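PDB 4LIH: gamma-glutamyl-gamma-aminobutyraldehyde dehydrogenase from Burkholderia cenocepacia, which probably oxidises gamma-glutamyl-gamma-aminobutyraldehyde and related aldehydes to carboxylic acids with NAD(P)+ as cofactor. Local coordinates for residues K278-V283 and L434-W439; R75-A80 and G193-L198. All blocks are in the same frame, centred on the assembly; numbering follows the deposited sequence.

Overall arrangement
The two contacts lie on opposite sides of the chain's centre, their own centres 39 Å apart and their nearest atoms about 18 Å apart, so they do not touch. Along the chain contact 2 (75-80 with 193-198) closes before contact 1 (278-283 with 434-439) opens. Contact 2 sets helix 64-80 against the start of strand 195-199 in one mixed sheet, probably that of the cofactor-binding domain. Contact 1 joins strands 280-283 and 435-439 of the second mixed sheet, consistent with the catalytic domain. Contact 1 comes near the predicted active site, with Leu434 beside Glu274 at the end of strand 270-274, whereas contact 2 lies away from it.

Contact 1 of 2, residues K278-V283 and L434-W439; sequences KSPNIV and LAAAVW
Three backbone hydrogen bonds zip Pro280 and Ile282 to Ala437 and Trp439 in parallel register, the strand axes only 6° apart. Ala437 N donates to Pro280 O (2.9 Å), Ile282 N to Ala437 O, and Trp439 N to Ile282 O (2.8 Å). The bonding stops at Pro280, which gives its carbonyl but has no N-H for Ala435 O; its ring CD sits 3.5 Å from that Ala435 O instead. Pro280 O also receives a CA-H...O contact from Ala436.

One side-chain bond adds to the backbone pairing: the indole N-H of Trp439 reaches Asn281 OD1 (NE1 to OD1 2.8 Å), meeting a lone pair in the amide plane and lying near the ring's own plane, with ring and amide planes 50° apart. Asn281 holds CG anti to its backbone N (chi1 -174°), bringing OD1 alongside Ala437 CB at 3.6 Å; the small alanine lets the amide pass across it to Trp439.

Apolar contacts are light. Pro280 CG meets Ala436 CB at 3.9 Å, and Val283 CG2 lies beside Trp439 CD1. Where the strands diverge, one water accepts from Lys278 N and Leu434 N and also bonds Ser279 OG. Leu434's side chain is about 4 Å from that of Glu274, the predicted active-site residue, so this end lies near the probable catalytic pocket.

In the parallel part of the mixed sheet, strand 314-318 flanks 280-283, strand 457-460 flanks 435-439, and helix 290-302 covers the face carrying Asn281 and Trp439.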
loop_
_atom_site.group_PDB
_atom_site.type_symbol
_atom_site.label_atom_id
_atom_site.label_comp_id
_atom_site.label_asym_id
_atom_site.label_seq_id
_atom_site.Cartn_x
_atom_site.Cartn_y
_atom_site.Cartn_z
ATOM N N LYS A 278 -2.103 -16.526 27.845
ATOM C CA LYS A 278 -1.951 -16.250 29.271
ATOM C C LYS A 278 -1.442 -14.821 29.291
ATOM O O LYS A 278 -0.330 -14.556 29.715
ATOM C CB LYS A 278 -0.981 -17.194 29.972
ATOM C CG LYS A 278 -1.075 -17.124 31.485
ATOM C CD LYS A 278 -2.280 -17.909 31.995
ATOM C CE LYS A 278 -2.754 -17.535 33.387
ATOM N NZ LYS A 278 -3.786 -18.501 33.886
ATOM N N SER A 279 -2.314 -13.945 28.785
ATOM C CA SER A 279 -1.935 -12.583 28.408
ATOM C C SER A 279 -1.643 -11.729 29.649
ATOM O O SER A 279 -2.462 -11.678 30.551
ATOM C CB SER A 279 -3.060 -11.919 27.614
ATOM O OG SER A 279 -3.299 -12.640 26.423
ATOM N N PRO A 280 -0.524 -11.010 29.656
ATOM C CA PRO A 280 -0.171 -10.164 30.814
ATOM C C PRO A 280 -0.655 -8.720 30.651
ATOM O O PRO A 280 -0.639 -8.176 29.543
ATOM C CB PRO A 280 1.342 -10.224 30.796
ATOM C CG PRO A 280 1.619 -10.185 29.308
ATOM C CD PRO A 280 0.642 -11.204 28.775
ATOM N N ASN A 281 -1.126 -8.149 31.757
ATOM C CA ASN A 281 -1.680 -6.806 31.857
ATOM C C ASN A 281 -0.853 -6.063 32.902
ATOM O O ASN A 281 -0.995 -6.323 34.084
ATOM C CB ASN A 281 -3.139 -6.927 32.278
ATOM C CG ASN A 281 -3.902 -5.607 32.282
ATOM O OD1 ASN A 281 -3.484 -4.547 31.756
ATOM N ND2 ASN A 281 -5.038 -5.665 32.933
ATOM N N ILE A 282 0.033 -5.165 32.429
ATOM C CA ILE A 282 1.066 -4.536 33.262
ATOM C C ILE A 282 0.681 -3.137 33.742
ATOM O O ILE A 282 0.462 -2.257 32.933
ATOM C CB ILE A 282 2.374 -4.404 32.491
ATOM C CG1 ILE A 282 2.764 -5.785 31.923
ATOM C CG2 ILE A 282 3.414 -3.776 33.434
ATOM C CD1 ILE A 282 4.013 -5.807 31.066
ATOM N N VAL A 283 0.590 -2.933 35.048
ATOM C CA VAL A 283 0.158 -1.633 35.587
ATOM C C VAL A 283 1.298 -1.021 36.344
ATOM O O VAL A 283 1.719 -1.551 37.352
ATOM C CB VAL A 283 -1.055 -1.745 36.487
ATOM C CG1 VAL A 283 -1.562 -0.377 36.878
ATOM C CG2 VAL A 283 -2.150 -2.498 35.813
ATOM N N LEU A 434 -0.688 -14.143 22.629
ATOM C CA LEU A 434 -1.885 -13.636 21.954
ATOM C C LEU A 434 -2.065 -12.118 22.143
ATOM O O LEU A 434 -2.413 -11.395 21.202
ATOM C CB LEU A 434 -3.127 -14.430 22.388
ATOM C CG LEU A 434 -4.381 -14.177 21.534
ATOM C CD1 LEU A 434 -4.016 -14.444 20.070
ATOM C CD2 LEU A 434 -5.628 -14.981 21.959
ATOM N N ALA A 435 -1.793 -11.634 23.355
ATOM C CA ALA A 435 -2.004 -10.259 23.649
ATOM C C ALA A 435 -1.265 -9.896 24.903
ATOM O O ALA A 435 -0.770 -10.784 25.651
ATOM C CB ALA A 435 -3.489 -9.975 23.771
ATOM N N ALA A 436 -1.177 -8.583 25.100
ATOM C CA ALA A 436 -0.551 -8.001 26.265
ATOM C C ALA A 436 -1.036 -6.566 26.439
ATOM O O ALA A 436 -1.593 -5.940 25.523
ATOM C CB ALA A 436 0.961 -8.049 26.080
ATOM N N ALA A 437 -0.811 -6.015 27.619
ATOM C CA ALA A 437 -1.092 -4.578 27.831
ATOM C C ALA A 437 -0.146 -3.913 28.801
ATOM O O ALA A 437 0.474 -4.603 29.619
ATOM C CB ALA A 437 -2.507 -4.427 28.318
ATOM N N VAL A 438 0.018 -2.579 28.665
ATOM C CA VAL A 438 0.796 -1.790 29.600
ATOM C C VAL A 438 0.061 -0.484 29.904
ATOM O O VAL A 438 -0.575 0.099 29.018
ATOM C CB VAL A 438 2.259 -1.518 29.136
ATOM C CG1 VAL A 438 2.314 -0.819 27.772
ATOM C CG2 VAL A 438 3.009 -0.808 30.241
ATOM N N TRP A 439 0.083 -0.101 31.185
ATOM C CA TRP A 439 -0.553 1.150 31.632
ATOM C C TRP A 439 0.486 2.100 32.174
ATOM O O TRP A 439 1.105 1.821 33.215
ATOM C CB TRP A 439 -1.614 0.911 32.711
ATOM C CG TRP A 439 -2.756 0.024 32.265
ATOM C CD1 TRP A 439 -2.680 -1.308 31.989
ATOM C CD2 TRP A 439 -4.116 0.415 31.975
ATOM N NE1 TRP A 439 -3.884 -1.772 31.613
ATOM C CE2 TRP A 439 -4.787 -0.740 31.548
ATOM C CE3 TRP A 439 -4.823 1.624 32.052
ATOM C CZ2 TRP A 439 -6.158 -0.748 31.244
ATOM C CZ3 TRP A 439 -6.171 1.639 31.709
ATOM C CH2 TRP A 439 -6.825 0.455 31.292
HETATM O O HOH W 1 -1.260 -14.667 25.571
#

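Contact 2 of 2, residues R75-A80 and G193-L198; sequences RRAFDA and GNSVVL
Phe78 and Ser195 mark where helix 64-80 comes nearest strand 195-199, with CA atoms 5.9 Å apart and no hydrogen bond between the two segments. The helical backbone runs through 75-80, Asp79 N bonding Arg75 O. Opposite it, Gly193 ends the preceding helix in a Schellman motif. Its phi of 108° is one that glycine accepts readily, whereas a CB would press on the carbonyl O of the residue before. Asn194 then leads into the strand.

Phe78 and Ser195 carry the contact between them. The CG of Phe78 is anti to the backbone N (chi1 -177°), extending the ring toward the turn, where its edge meets the carbonyl of Gly193: CD1 lies 3.6 Å from Gly193 O, close to the ring plane. An aromatic edge, with its slightly positive hydrogens, suits a carbonyl oxygen.

Helix 64-80 thus packs at the start of strand 195-199 and the turn before it. The Rossmann-like part of the fold is the parallel run of strands 157-172, 195-199 and 225-227 with helices such as 178-191 and 206-218, consistent with the cofactor-binding domain of the aldehyde dehydrogenase family.

Ser195, small enough to face the helix closely, has OG 3.8 Å from Phe78 CB and 4.1 Å from Ala77 CB. The same OG comes within 3.6 Å of Phe78 N without forming a hydrogen bond to it; the hydroxyl bonds Ala74 O, one turn back along the helix. Asn194 turns its amide to Ala189 O and Gly167 N, and Phe78 also packs on Arg454 of a neighbouring subunit.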
loop_
_atom_site.group_PDB
_atom_site.type_symbol
_atom_site.label_atom_id
_atom_site.label_comp_id
_atom_site.label_asym_id
_atom_site.label_seq_id
_atom_site.Cartn_x
_atom_site.Cartn_y
_atom_site.Cartn_z
ATOM N N ARG A 75 -17.383 -27.398 -3.192
ATOM C CA ARG A 75 -16.479 -27.625 -4.312
ATOM C C ARG A 75 -17.225 -27.319 -5.608
ATOM O O ARG A 75 -16.709 -26.621 -6.503
ATOM C CB ARG A 75 -15.981 -29.071 -4.312
ATOM C CG ARG A 75 -15.210 -29.498 -5.569
ATOM C CD ARG A 75 -14.118 -28.472 -5.941
ATOM N NE ARG A 75 -13.208 -28.408 -4.864
ATOM C CZ ARG A 75 -12.307 -27.465 -4.605
ATOM N NH1 ARG A 75 -12.097 -26.406 -5.379
ATOM N NH2 ARG A 75 -11.621 -27.614 -3.501
ATOM N N ARG A 76 -18.453 -27.826 -5.701
ATOM C CA ARG A 76 -19.222 -27.659 -6.930
ATOM C C ARG A 76 -19.488 -26.186 -7.167
ATOM O O ARG A 76 -19.264 -25.664 -8.273
ATOM C CB ARG A 76 -20.547 -28.406 -6.837
ATOM C CG ARG A 76 -21.380 -28.334 -8.109
ATOM C CD ARG A 76 -22.840 -28.654 -7.817
ATOM N NE ARG A 76 -23.431 -27.589 -7.010
ATOM C CZ ARG A 76 -24.117 -27.760 -5.879
ATOM N NH1 ARG A 76 -24.311 -28.976 -5.355
ATOM N NH2 ARG A 76 -24.610 -26.687 -5.261
ATOM N N ALA A 77 -19.897 -25.502 -6.108
ATOM C CA ALA A 77 -20.269 -24.106 -6.242
ATOM C C ALA A 77 -19.053 -23.228 -6.544
ATOM O O ALA A 77 -19.189 -22.265 -7.290
ATOM C CB ALA A 77 -20.963 -23.603 -4.993
ATOM N N PHE A 78 -17.900 -23.540 -5.944
ATOM C CA PHE A 78 -16.704 -22.757 -6.238
ATOM C C PHE A 78 -16.242 -22.932 -7.698
ATOM O O PHE A 78 -15.954 -21.964 -8.427
ATOM C CB PHE A 78 -15.542 -23.125 -5.330
ATOM C CG PHE A 78 -14.343 -22.281 -5.573
ATOM C CD1 PHE A 78 -14.285 -20.983 -5.093
ATOM C CD2 PHE A 78 -13.273 -22.767 -6.329
ATOM C CE1 PHE A 78 -13.189 -20.194 -5.374
ATOM C CE2 PHE A 78 -12.209 -21.985 -6.617
ATOM C CZ PHE A 78 -12.142 -20.711 -6.099
ATOM N N ASP A 79 -16.157 -24.191 -8.103
ATOM C CA ASP A 79 -15.647 -24.513 -9.438
ATOM C C ASP A 79 -16.598 -23.992 -10.516
ATOM O O ASP A 79 -16.150 -23.688 -11.635
ATOM C CB ASP A 79 -15.366 -26.028 -9.585
ATOM C CG ASP A 79 -14.194 -26.501 -8.728
ATOM O OD1 ASP A 79 -13.301 -25.724 -8.341
ATOM O OD2 ASP A 79 -14.114 -27.712 -8.417
ATOM N N ALA A 80 -17.881 -23.841 -10.180
ATOM C CA ALA A 80 -18.914 -23.266 -11.075
ATOM C C ALA A 80 -18.924 -21.745 -11.084
ATOM O O ALA A 80 -19.535 -21.134 -11.956
ATOM C CB ALA A 80 -20.314 -23.763 -10.700
ATOM N N GLY A 193 -14.558 -14.788 -2.132
ATOM C CA GLY A 193 -15.111 -15.635 -3.217
ATOM C C GLY A 193 -15.071 -17.117 -2.890
ATOM O O GLY A 193 -15.630 -17.937 -3.625
ATOM N N ASN A 194 -14.507 -17.476 -1.748
ATOM C CA ASN A 194 -14.538 -18.882 -1.321
ATOM C C ASN A 194 -15.910 -19.462 -0.964
ATOM O O ASN A 194 -16.853 -18.743 -0.615
ATOM C CB ASN A 194 -13.589 -19.100 -0.168
ATOM C CG ASN A 194 -12.208 -18.615 -0.465
ATOM O OD1 ASN A 194 -11.462 -19.246 -1.216
ATOM N ND2 ASN A 194 -11.832 -17.490 0.145
ATOM N N SER A 195 -16.014 -20.787 -1.107
ATOM C CA SER A 195 -17.058 -21.577 -0.475
ATOM C C SER A 195 -16.602 -21.982 0.914
ATOM O O SER A 195 -15.394 -22.258 1.150
ATOM C CB SER A 195 -17.369 -22.795 -1.311
ATOM O OG SER A 195 -17.919 -22.372 -2.508
ATOM N N VAL A 196 -17.547 -21.973 1.829
ATOM C CA VAL A 196 -17.286 -22.268 3.237
ATOM C C VAL A 196 -18.121 -23.433 3.795
ATOM O O VAL A 196 -19.347 -23.516 3.589
ATOM C CB VAL A 196 -17.494 -21.008 4.089
ATOM C CG1 VAL A 196 -17.386 -21.303 5.601
ATOM C CG2 VAL A 196 -16.467 -19.969 3.682
ATOM N N VAL A 197 -17.426 -24.309 4.513
ATOM C CA VAL A 197 -18.042 -25.305 5.382
ATOM C C VAL A 197 -17.652 -24.959 6.823
ATOM O O VAL A 197 -16.482 -25.048 7.232
ATOM C CB VAL A 197 -17.642 -26.710 4.974
ATOM C CG1 VAL A 197 -18.427 -27.738 5.784
ATOM C CG2 VAL A 197 -17.914 -26.896 3.469
ATOM N N LEU A 198 -18.649 -24.517 7.575
ATOM C CA LEU A 198 -18.465 -24.150 8.966
ATOM C C LEU A 198 -18.930 -25.282 9.914
ATOM O O LEU A 198 -20.011 -25.840 9.746
ATOM C CB LEU A 198 -19.232 -22.892 9.263
ATOM C CG LEU A 198 -19.296 -22.325 10.686
ATOM C CD1 LEU A 198 -18.005 -21.673 11.018
ATOM C CD2 LEU A 198 -20.432 -21.303 10.722
#